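PDB 2V6K: maleylpyruvate isomerase from Ralstonia sp., which catalyses the glutathione-dependent cis-trans isomerisation of maleylpyruvate to fumarylpyruvate during bacterial naphthalene degradation, as a homodimeric zeta-class member of the glutathione transferase superfamily. Local coordinates for residues A[16-21]-A[205-210]. Numbering follows the deposited sequence.
Sequences RLRIAL and AAPAAQ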
ATOM      1  N   ARG A  16      -6.175  -3.439 -11.902  1.00  4.50           N
ATOM      2  CA  ARG A  16      -4.731  -3.278 -11.745  1.00  4.88           C
ATOM      3  C   ARG A  16      -3.976  -4.564 -12.095  1.00  5.07           C
ATOM      4  O   ARG A  16      -3.022  -4.555 -12.884  1.00  5.23           O
ATOM      5  CB  ARG A  16      -4.464  -2.852 -10.297  1.00  4.98           C
ATOM      6  CG  ARG A  16      -3.022  -2.550  -9.910  1.00  4.65           C
ATOM      7  CD  ARG A  16      -2.890  -2.550  -8.398  1.00  5.40           C
ATOM      8  NE  ARG A  16      -3.647  -1.451  -7.802  1.00  4.63           N
ATOM      9  CZ  ARG A  16      -3.825  -1.284  -6.494  1.00  5.93           C
ATOM     10  NH1 ARG A  16      -3.339  -2.173  -5.632  1.00  6.38           N
ATOM     11  NH2 ARG A  16      -4.501  -0.232  -6.047  1.00  5.80           N
ATOM     12  N   LEU A  17      -4.411  -5.672 -11.508  1.00  4.42           N
ATOM     13  CA  LEU A  17      -3.756  -6.949 -11.744  1.00  4.43           C
ATOM     14  C   LEU A  17      -4.017  -7.473 -13.159  1.00  4.73           C
ATOM     15  O   LEU A  17      -3.115  -8.044 -13.789  1.00  5.04           O
ATOM     16  CB  LEU A  17      -4.161  -7.966 -10.674  1.00  5.55           C
ATOM     17  CG  LEU A  17      -3.583  -9.379 -10.803  1.00  3.88           C
ATOM     18  CD1 LEU A  17      -2.063  -9.359 -10.953  1.00  6.92           C
ATOM     19  CD2 LEU A  17      -3.973 -10.203  -9.602  1.00  5.53           C
ATOM     20  N   ARG A  18      -5.228  -7.267 -13.670  1.00  4.31           N
ATOM     21  CA  ARG A  18      -5.524  -7.685 -15.042  1.00  4.51           C
ATOM     22  C   ARG A  18      -4.604  -6.996 -16.039  1.00  4.44           C
ATOM     23  O   ARG A  18      -4.152  -7.625 -16.995  1.00  5.22           O
ATOM     24  CB  ARG A  18      -6.989  -7.434 -15.415  1.00  4.28           C
ATOM     25  CG  ARG A  18      -7.974  -8.362 -14.716  1.00  4.97           C
ATOM     26  CD  ARG A  18      -9.396  -8.220 -15.262  1.00  5.74           C
ATOM     27  NE  ARG A  18      -9.931  -6.854 -15.259  1.00  5.52           N
ATOM     28  CZ  ARG A  18     -10.858  -6.393 -14.416  1.00  4.59           C
ATOM     29  NH1 ARG A  18     -11.357  -7.164 -13.449  1.00  5.35           N
ATOM     30  NH2 ARG A  18     -11.280  -5.143 -14.538  1.00  5.83           N
ATOM     31  N   ILE A  19      -4.316  -5.712 -15.823  1.00  4.44           N
ATOM     32  CA  ILE A  19      -3.404  -4.999 -16.723  1.00  3.94           C
ATOM     33  C   ILE A  19      -2.031  -5.664 -16.715  1.00  4.30           C
ATOM     34  O   ILE A  19      -1.464  -5.926 -17.773  1.00  4.34           O
ATOM     35  CB  ILE A  19      -3.261  -3.499 -16.376  1.00  4.36           C
ATOM     36  CG1 ILE A  19      -4.600  -2.765 -16.512  1.00  4.62           C
ATOM     37  CG2 ILE A  19      -2.216  -2.847 -17.281  1.00  5.78           C
ATOM     38  CD1 ILE A  19      -4.630  -1.396 -15.816  1.00  5.14           C
ATOM     39  N   ALA A  20      -1.508  -5.943 -15.526  1.00  4.60           N
ATOM     40  CA  ALA A  20      -0.185  -6.556 -15.397  1.00  4.63           C
ATOM     41  C   ALA A  20      -0.141  -7.934 -16.060  1.00  4.81           C
ATOM     42  O   ALA A  20       0.797  -8.239 -16.802  1.00  5.38           O
ATOM     43  CB  ALA A  20       0.221  -6.646 -13.934  1.00  5.39           C
ATOM     44  N   LEU A  21      -1.155  -8.761 -15.809  1.00  4.55           N
ATOM     45  CA  LEU A  21      -1.238 -10.078 -16.441  1.00  4.86           C
ATOM     46  C   LEU A  21      -1.265  -9.964 -17.957  1.00  5.08           C
ATOM     47  O   LEU A  21      -0.565 -10.708 -18.644  1.00  5.01           O
ATOM     48  CB  LEU A  21      -2.465 -10.851 -15.944  1.00  5.26           C
ATOM     49  CG  LEU A  21      -2.390 -11.376 -14.509  1.00  4.11           C
ATOM     50  CD1 LEU A  21      -3.777 -11.666 -13.991  1.00  6.76           C
ATOM     51  CD2 LEU A  21      -1.531 -12.623 -14.440  1.00  6.92           C
ATOM     52  N   ALA A 205      -8.179  -5.302 -20.249  1.00  6.47           N
ATOM     53  CA  ALA A 205      -8.250  -5.351 -18.791  1.00  6.99           C
ATOM     54  C   ALA A 205      -9.349  -4.467 -18.202  1.00  7.47           C
ATOM     55  O   ALA A 205      -9.688  -4.608 -17.024  1.00  8.22           O
ATOM     56  CB  ALA A 205      -6.907  -4.957 -18.196  1.00  6.99           C
ATOM     57  N   ALA A 206      -9.885  -3.554 -19.009  1.00  8.16           N
ATOM     58  CA  ALA A 206     -10.842  -2.560 -18.514  1.00  8.59           C
ATOM     59  C   ALA A 206     -12.121  -3.230 -18.013  1.00  8.73           C
ATOM     60  O   ALA A 206     -12.534  -4.245 -18.562  1.00  8.59           O
ATOM     61  CB  ALA A 206     -11.162  -1.541 -19.602  1.00  9.42           C
ATOM     62  N   PRO A 207     -12.739  -2.672 -16.955  1.00  8.45           N
ATOM     63  CA  PRO A 207     -13.983  -3.218 -16.397  1.00  8.22           C
ATOM     64  C   PRO A 207     -15.051  -3.600 -17.431  1.00  8.98           C
ATOM     65  O   PRO A 207     -15.604  -4.702 -17.359  1.00  9.02           O
ATOM     66  CB  PRO A 207     -14.469  -2.082 -15.493  1.00  8.79           C
ATOM     67  CG  PRO A 207     -13.209  -1.485 -14.991  1.00  9.24           C
ATOM     68  CD  PRO A 207     -12.275  -1.504 -16.179  1.00  9.01           C
ATOM     69  N   ALA A 208     -15.318  -2.717 -18.391  1.00  9.31           N
ATOM     70  CA  ALA A 208     -16.379  -2.948 -19.378  1.00 10.46           C
ATOM     71  C   ALA A 208     -16.108  -4.131 -20.317  1.00 10.76           C
ATOM     72  O   ALA A 208     -17.029  -4.620 -20.981  1.00 10.78           O
ATOM     73  CB  ALA A 208     -16.645  -1.680 -20.174  1.00 11.35           C
ATOM     74  N   ALA A 209     -14.860  -4.592 -20.366  1.00 10.47           N
ATOM     75  CA  ALA A 209     -14.472  -5.695 -21.248  1.00 10.24           C
ATOM     76  C   ALA A 209     -14.537  -7.073 -20.580  1.00  9.61           C
ATOM     77  O   ALA A 209     -14.256  -8.091 -21.218  1.00 11.27           O
ATOM     78  CB  ALA A 209     -13.079  -5.450 -21.822  1.00 10.78           C
ATOM     79  N   GLN A 210     -14.916  -7.106 -19.304  1.00  9.09           N
ATOM     80  CA  GLN A 210     -14.884  -8.348 -18.533  1.00  8.61           C
ATOM     81  C   GLN A 210     -16.150  -9.187 -18.677  1.00  8.78           C
ATOM     82  O   GLN A 210     -17.229  -8.643 -18.933  1.00  9.16           O
ATOM     83  CB  GLN A 210     -14.602  -8.053 -17.061  1.00  7.92           C
ATOM     84  CG  GLN A 210     -13.308  -7.263 -16.842  1.00  8.66           C
ATOM     85  CD  GLN A 210     -12.149  -7.800 -17.664  1.00  9.27           C
ATOM     86  OE1 GLN A 210     -11.827  -8.986 -17.598  1.00  8.47           O
ATOM     87  NE2 GLN A 210     -11.524  -6.930 -18.454  1.00  8.46           N
TER
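Arg18 reaches from helix 12-24 to the segment 205-210 and turns the NE/NH2 side of its guanidinium to Ala205 O, so that both nitrogens grip one oxygen. NE donates to Ala205 O at 2.9 Å from a bent direction, and NH2 donates to the same oxygen at 3.0 Å, almost head-on to the C=O. The oxygen lies within a few degrees of the guanidinium plane, and both bonds are bent, as two N-H groups of one guanidinium must be when they converge on one atom. Extended at chi2 and bent at chi3 (-54°), the chain carries NE and NH2 to Ala205 O. Gln210 CG sits over the centre of one guanidinium face, while the Gln210 amide lies almost parallel over the NE end, planes 10° apart; Gln210 CD is 3.4 Å from Arg18 NE. That amide is itself held: Gln210 NE2 gives an almost straight bond of 2.9 Å to Ala206 O and a second to Arg204 O. Beside the polar group, Ala205 CB packs 3.6 Å from Ile19 CG1 and 3.7 Å from Arg18 CB, bringing the turn close against the helix. NH1 bonds to Phe8 O, and NH2 has a further bond to Trp9 O, near glutathione-binding Ser11. One buried arginine thus ties the first helix of the thioredoxin-like domain, and the loop leading into it, to the C-terminal tail of the all-helical domain, at the interdomain interface of this glutathione transferase fold.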